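Local coordinates for succinoglycan biosynthesis protein (Bacillus cereus ATCC 14579, PDB 3B55) that binds a calcium ion and belongs to the erythromycin esterase-like family, so is probably a hydrolase, at residues L53-P58 / K94-K99; D381-D386 / Q432-S437. The protein carries 1 engineered substitution. All coordinates share one frame; numbering follows the deposited sequence.

Contact 1 of 2, residues L53-P58 / K94-K99; sequences LKTTNP and KHRIVK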
loop_
_atom_site.group_PDB
_atom_site.type_symbol
_atom_site.label_atom_id
_atom_site.label_comp_id
_atom_site.label_asym_id
_atom_site.label_seq_id
_atom_site.Cartn_x
_atom_site.Cartn_y
_atom_site.Cartn_z
ATOM N N LEU A 53 -20.511 11.960 -0.491
ATOM C CA LEU A 53 -19.501 12.158 -1.518
ATOM C C LEU A 53 -20.297 12.371 -2.795
ATOM O O LEU A 53 -21.084 11.516 -3.203
ATOM C CB LEU A 53 -18.611 10.921 -1.638
ATOM C CG LEU A 53 -17.185 10.983 -1.089
ATOM C CD1 LEU A 53 -16.996 12.185 -0.184
ATOM C CD2 LEU A 53 -16.889 9.681 -0.361
ATOM N N LYS A 54 -20.100 13.527 -3.411
ATOM C CA LYS A 54 -20.823 13.893 -4.620
ATOM C C LYS A 54 -20.490 13.046 -5.850
ATOM O O LYS A 54 -21.375 12.711 -6.635
ATOM C CB LYS A 54 -20.579 15.384 -4.902
ATOM C CG LYS A 54 -21.651 16.074 -5.725
ATOM C CD LYS A 54 -21.722 17.566 -5.389
ATOM C CE LYS A 54 -22.186 17.794 -3.946
ATOM N NZ LYS A 54 -22.325 19.239 -3.601
ATOM N N THR A 55 -19.219 12.694 -6.020
ATOM C CA THR A 55 -18.800 11.900 -7.176
ATOM C C THR A 55 -17.573 11.064 -6.831
ATOM O O THR A 55 -17.092 11.094 -5.699
ATOM C CB THR A 55 -18.374 12.796 -8.351
ATOM O OG1 THR A 55 -17.103 13.386 -8.050
ATOM C CG2 THR A 55 -19.384 13.914 -8.581
ATOM N N THR A 56 -17.084 10.323 -7.826
ATOM C CA THR A 56 -15.867 9.521 -7.703
ATOM C C THR A 56 -14.918 10.012 -8.809
ATOM O O THR A 56 -13.842 9.455 -9.020
ATOM C CB THR A 56 -16.128 7.988 -7.885
ATOM O OG1 THR A 56 -16.762 7.740 -9.143
ATOM C CG2 THR A 56 -17.008 7.454 -6.778
ATOM N N ASN A 57 -15.340 11.068 -9.504
ATOM C CA ASN A 57 -14.559 11.672 -10.586
ATOM C C ASN A 57 -13.366 12.423 -9.986
ATOM O O ASN A 57 -13.535 13.324 -9.156
ATOM C CB ASN A 57 -15.429 12.652 -11.381
ATOM C CG ASN A 57 -14.778 13.091 -12.683
ATOM O OD1 ASN A 57 -13.593 13.403 -12.721
ATOM N ND2 ASN A 57 -15.562 13.125 -13.756
ATOM N N PRO A 58 -12.144 12.071 -10.403
ATOM C CA PRO A 58 -10.936 12.725 -9.886
ATOM C C PRO A 58 -10.825 14.233 -10.121
ATOM O O PRO A 58 -10.221 14.936 -9.310
ATOM C CB PRO A 58 -9.803 11.952 -10.569
ATOM C CG PRO A 58 -10.400 10.577 -10.750
ATOM C CD PRO A 58 -11.790 10.917 -11.251
ATOM N N LYS A 94 -9.883 7.038 -4.373
ATOM C CA LYS A 94 -8.649 7.112 -3.601
ATOM C C LYS A 94 -7.761 8.204 -4.193
ATOM O O LYS A 94 -6.983 8.846 -3.488
ATOM C CB LYS A 94 -7.928 5.765 -3.624
ATOM C CG LYS A 94 -8.479 4.768 -2.615
ATOM C CD LYS A 94 -7.654 3.491 -2.599
ATOM C CE LYS A 94 -6.193 3.775 -2.262
ATOM N NZ LYS A 94 -5.400 2.514 -2.280
ATOM N N HIS A 95 -7.898 8.403 -5.499
ATOM C CA HIS A 95 -7.146 9.421 -6.212
ATOM C C HIS A 95 -7.596 10.786 -5.674
ATOM O O HIS A 95 -6.774 11.649 -5.361
ATOM C CB HIS A 95 -7.430 9.282 -7.715
ATOM C CG HIS A 95 -6.734 10.292 -8.579
ATOM N ND1 HIS A 95 -6.717 10.195 -9.955
ATOM C CD2 HIS A 95 -6.082 11.438 -8.275
ATOM C CE1 HIS A 95 -6.090 11.241 -10.463
ATOM N NE2 HIS A 95 -5.695 12.011 -9.465
ATOM N N ARG A 96 -8.906 10.965 -5.554
ATOM C CA ARG A 96 -9.458 12.216 -5.053
ATOM C C ARG A 96 -8.966 12.545 -3.644
ATOM O O ARG A 96 -8.696 13.704 -3.325
ATOM C CB ARG A 96 -10.981 12.153 -5.038
ATOM C CG ARG A 96 -11.638 11.892 -6.389
ATOM C CD ARG A 96 -13.119 12.196 -6.280
ATOM N NE ARG A 96 -13.310 13.594 -5.896
ATOM C CZ ARG A 96 -14.218 14.019 -5.026
ATOM N NH1 ARG A 96 -15.036 13.151 -4.439
ATOM N NH2 ARG A 96 -14.299 15.311 -4.733
ATOM N N ILE A 97 -8.871 11.523 -2.799
ATOM C CA ILE A 97 -8.420 11.702 -1.426
ATOM C C ILE A 97 -6.954 12.118 -1.374
ATOM O O ILE A 97 -6.586 13.028 -0.626
ATOM C CB ILE A 97 -8.623 10.404 -0.609
ATOM C CG1 ILE A 97 -10.114 10.042 -0.605
ATOM C CG2 ILE A 97 -8.105 10.588 0.807
ATOM C CD1 ILE A 97 -10.430 8.720 0.031
ATOM N N VAL A 98 -6.119 11.448 -2.159
ATOM C CA VAL A 98 -4.708 11.803 -2.207
ATOM C C VAL A 98 -4.632 13.283 -2.560
ATOM O O VAL A 98 -3.922 14.048 -1.911
ATOM C CB VAL A 98 -3.959 10.987 -3.281
ATOM C CG1 VAL A 98 -2.518 11.459 -3.387
ATOM C CG2 VAL A 98 -4.004 9.509 -2.923
ATOM N N LYS A 99 -5.379 13.667 -3.594
ATOM C CA LYS A 99 -5.439 15.049 -4.059
ATOM C C LYS A 99 -5.747 15.993 -2.905
ATOM O O LYS A 99 -5.099 17.022 -2.741
ATOM C CB LYS A 99 -6.540 15.211 -5.100
ATOM C CG LYS A 99 -6.103 15.121 -6.544
ATOM C CD LYS A 99 -7.239 15.608 -7.425
ATOM C CE LYS A 99 -6.787 15.876 -8.839
ATOM N NZ LYS A 99 -7.889 16.471 -9.638
#
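The side chain of Arg-96 extends from helix 88-104 along the loop 55-58, and the loop meets it mostly with backbone rather than side chains. CG of Arg-96 stands anti to its own carbonyl carbon (chi1 -59°), and the extended chi2 carries CD to 3.1 Å from Asn-57 O; the bend at chi3 (60°) then turns NE and the guanidinium toward Thr-55, whose side chain Arg-96 crosses at about a right angle. Thr-55 OG1 sits over one face of the guanidinium, offset toward its rim, while also accepting from the backbone N of Asn-57 at 3.3 Å, an ST turn that shapes the loop. Farther along, Pro-58 lies across the His-95 ring in a CH-pi contact, its CB 3.9 Å from the ring centroid and 22° off the normal. Lys-99, extended beyond CG, brings NZ to Pro-58 O for a 2.8 Å hydrogen bond, arriving from above the carbonyl plane. Thr-92 bonds to Thr-56 O. The one hydrogen bond between loop and helix segment is thus that of Lys-99, whereas Arg-96 packs on the loop backbone mainly through CG and CD, its charge met by a salt bridge from NH2 to Asp-64.

Contact 2 of 2, residues D381-D386 / Q432-S437; sequences DQFFID and QIQKVS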
loop_
_atom_site.group_PDB
_atom_site.type_symbol
_atom_site.label_atom_id
_atom_site.label_comp_id
_atom_site.label_asym_id
_atom_site.label_seq_id
_atom_site.Cartn_x
_atom_site.Cartn_y
_atom_site.Cartn_z
ATOM N N ASP A 381 -24.957 7.284 -2.951
ATOM C CA ASP A 381 -24.070 6.630 -3.904
ATOM C C ASP A 381 -22.682 6.400 -3.311
ATOM O O ASP A 381 -22.130 5.312 -3.439
ATOM C CB ASP A 381 -23.965 7.472 -5.177
ATOM C CG ASP A 381 -25.264 7.502 -5.961
ATOM O OD1 ASP A 381 -25.580 8.555 -6.560
ATOM O OD2 ASP A 381 -25.969 6.467 -5.990
ATOM N N GLN A 382 -22.128 7.434 -2.679
ATOM C CA GLN A 382 -20.810 7.372 -2.045
ATOM C C GLN A 382 -20.830 8.266 -0.806
ATOM O O GLN A 382 -21.499 9.302 -0.784
ATOM C CB GLN A 382 -19.702 7.899 -2.969
ATOM C CG GLN A 382 -19.667 7.337 -4.375
ATOM C CD GLN A 382 -20.660 8.011 -5.282
ATOM O OE1 GLN A 382 -20.985 9.191 -5.104
ATOM N NE2 GLN A 382 -21.138 7.277 -6.274
ATOM N N PHE A 383 -20.082 7.869 0.218
ATOM C CA PHE A 383 -20.007 8.648 1.446
ATOM C C PHE A 383 -18.911 8.110 2.344
ATOM O O PHE A 383 -18.431 6.994 2.148
ATOM C CB PHE A 383 -21.338 8.590 2.206
ATOM C CG PHE A 383 -21.698 7.212 2.696
ATOM C CD1 PHE A 383 -22.350 6.306 1.864
ATOM C CD2 PHE A 383 -21.376 6.814 3.990
ATOM C CE1 PHE A 383 -22.680 5.026 2.314
ATOM C CE2 PHE A 383 -21.700 5.539 4.451
ATOM C CZ PHE A 383 -22.354 4.642 3.613
ATOM N N PHE A 384 -18.487 8.919 3.307
ATOM C CA PHE A 384 -17.496 8.452 4.252
ATOM C C PHE A 384 -17.971 8.796 5.651
ATOM O O PHE A 384 -18.918 9.572 5.824
ATOM C CB PHE A 384 -16.099 9.019 3.965
ATOM C CG PHE A 384 -15.988 10.514 4.072
ATOM C CD1 PHE A 384 -16.517 11.345 3.086
ATOM C CD2 PHE A 384 -15.256 11.086 5.108
ATOM C CE1 PHE A 384 -16.309 12.718 3.126
ATOM C CE2 PHE A 384 -15.043 12.460 5.157
ATOM C CZ PHE A 384 -15.571 13.278 4.160
ATOM N N ILE A 385 -17.333 8.207 6.651
ATOM C CA ILE A 385 -17.751 8.439 8.021
ATOM C C ILE A 385 -16.633 8.144 8.998
ATOM O O ILE A 385 -15.777 7.296 8.738
ATOM C CB ILE A 385 -18.965 7.545 8.354
ATOM C CG1 ILE A 385 -19.349 7.695 9.824
ATOM C CG2 ILE A 385 -18.646 6.098 8.013
ATOM C CD1 ILE A 385 -20.781 7.273 10.107
ATOM N N ASP A 386 -16.646 8.851 10.125
ATOM C CA ASP A 386 -15.636 8.651 11.155
ATOM C C ASP A 386 -16.146 7.571 12.107
ATOM O O ASP A 386 -17.048 7.818 12.914
ATOM C CB ASP A 386 -15.402 9.943 11.938
ATOM C CG ASP A 386 -14.137 9.891 12.778
ATOM O OD1 ASP A 386 -13.799 8.796 13.272
ATOM O OD2 ASP A 386 -13.492 10.947 12.955
ATOM N N GLN A 432 -17.589 4.379 1.847
ATOM C CA GLN A 432 -18.443 3.397 1.181
ATOM C C GLN A 432 -18.809 3.838 -0.235
ATOM O O GLN A 432 -19.185 4.985 -0.460
ATOM C CB GLN A 432 -19.733 3.188 1.994
ATOM C CG GLN A 432 -20.724 2.196 1.383
ATOM C CD GLN A 432 -20.326 0.737 1.600
ATOM O OE1 GLN A 432 -20.908 -0.172 1.004
ATOM N NE2 GLN A 432 -19.347 0.509 2.470
ATOM N N ILE A 433 -18.681 2.917 -1.181
ATOM C CA ILE A 433 -19.014 3.165 -2.581
ATOM C C ILE A 433 -20.020 2.063 -2.919
ATOM O O ILE A 433 -19.662 0.886 -3.035
ATOM C CB ILE A 433 -17.752 3.072 -3.467
ATOM C CG1 ILE A 433 -16.692 4.022 -2.925
ATOM C CG2 ILE A 433 -18.080 3.454 -4.913
ATOM C CD1 ILE A 433 -15.379 3.951 -3.665
ATOM N N GLN A 434 -21.283 2.451 -3.058
ATOM C CA GLN A 434 -22.358 1.498 -3.303
ATOM C C GLN A 434 -22.312 0.721 -4.615
ATOM O O GLN A 434 -22.777 -0.417 -4.666
ATOM C CB GLN A 434 -23.705 2.205 -3.130
ATOM C CG GLN A 434 -23.803 2.999 -1.821
ATOM C CD GLN A 434 -23.840 2.115 -0.573
ATOM O OE1 GLN A 434 -23.115 1.129 -0.473
ATOM N NE2 GLN A 434 -24.681 2.485 0.391
ATOM N N LYS A 435 -21.771 1.306 -5.678
ATOM C CA LYS A 435 -21.679 0.550 -6.926
ATOM C C LYS A 435 -20.348 0.743 -7.639
ATOM O O LYS A 435 -19.950 1.859 -7.967
ATOM C CB LYS A 435 -22.820 0.885 -7.897
ATOM C CG LYS A 435 -22.836 -0.090 -9.083
ATOM C CD LYS A 435 -23.785 0.283 -10.213
ATOM C CE LYS A 435 -25.176 -0.295 -10.007
ATOM N NZ LYS A 435 -25.111 -1.710 -9.556
ATOM N N VAL A 436 -19.652 -0.360 -7.876
ATOM C CA VAL A 436 -18.375 -0.300 -8.564
ATOM C C VAL A 436 -18.434 -1.035 -9.896
ATOM O O VAL A 436 -19.339 -1.837 -10.137
ATOM C CB VAL A 436 -17.245 -0.926 -7.718
ATOM C CG1 VAL A 436 -17.166 -0.237 -6.360
ATOM C CG2 VAL A 436 -17.480 -2.430 -7.562
ATOM N N SER A 437 -17.460 -0.737 -10.749
ATOM C CA SER A 437 -17.321 -1.361 -12.054
ATOM C C SER A 437 -15.828 -1.710 -12.184
ATOM O O SER A 437 -14.995 -1.204 -11.428
ATOM C CB SER A 437 -17.758 -0.400 -13.160
ATOM O OG SER A 437 -16.930 0.752 -13.202
HETATM O O HOH W 1 -21.831 4.066 -6.076
#
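Strands 382-386 and 429-433 run antiparallel here, next to each other near one side of the large mixed sheet, with 51-53 beyond the first and 336-344 beyond the second. Phe-383 and Gln-432 form a hydrogen-bonded pair: Phe-383 N gives to Gln-432 O at 3.1 Å, and Gln-432 N returns to Phe-383 O at 2.8 Å, nearly along the C=O axis. The tight packing lies on the face carrying these two side chains. Phe-383 takes the crowded chi1 position (64°), with CG between the backbone N and the carbonyl carbon, which leans the ring over its neighbour; Gln-432 CB lies above one face, offset toward the rim, 3.4 Å from Phe-383 CZ. Gln-434 NE2 comes in at the ring edge, in its plane, and is itself held by the carbonyls of Phe-375 and Val-378. On the other face, Gln-382 and Ile-433 make a non-hydrogen-bonded pair whose side chains meet more loosely, CG of Gln-382 being 4.2 Å from CG2 of Ile-433. The end at exposed Asp-381 is more open to solvent. There the chain turns a corner at Gln-434, whose N still bonds to Asp-381 O at 3.0 Å, but Lys-435 pairs through solvent: a water accepts from Lys-435 N at 2.8 Å and donates to Asp-381 O at 2.9 Å.

How the contacts relate
Strand 382-386 joins the two contacts, whose centres are 11 Å apart on the same side of the chain's centre. Its inner neighbour belongs to contact 2, while along its other edge Leu-53, the first residue of contact 1, probably donates a hydrogen bond from N to Gln-382 O at 2.9 Å. Side chains tighten the junction: Leu-53 CD1 packs 3.4 Å from Phe-384 CD1, and Thr-56 CG2 lies 3.6 Å from Gln-382 CG. Helix 88-104 serves both, since Met-93 touches Leu-53, Thr-56 and Gln-382, and Glu-89 reaches Thr-56 and Ile-433. The centres of contacts 1 and 2 lie about 18 and 20 Å from the centre of the chain. Both are away from the calcium site of His-85 and Glu-113.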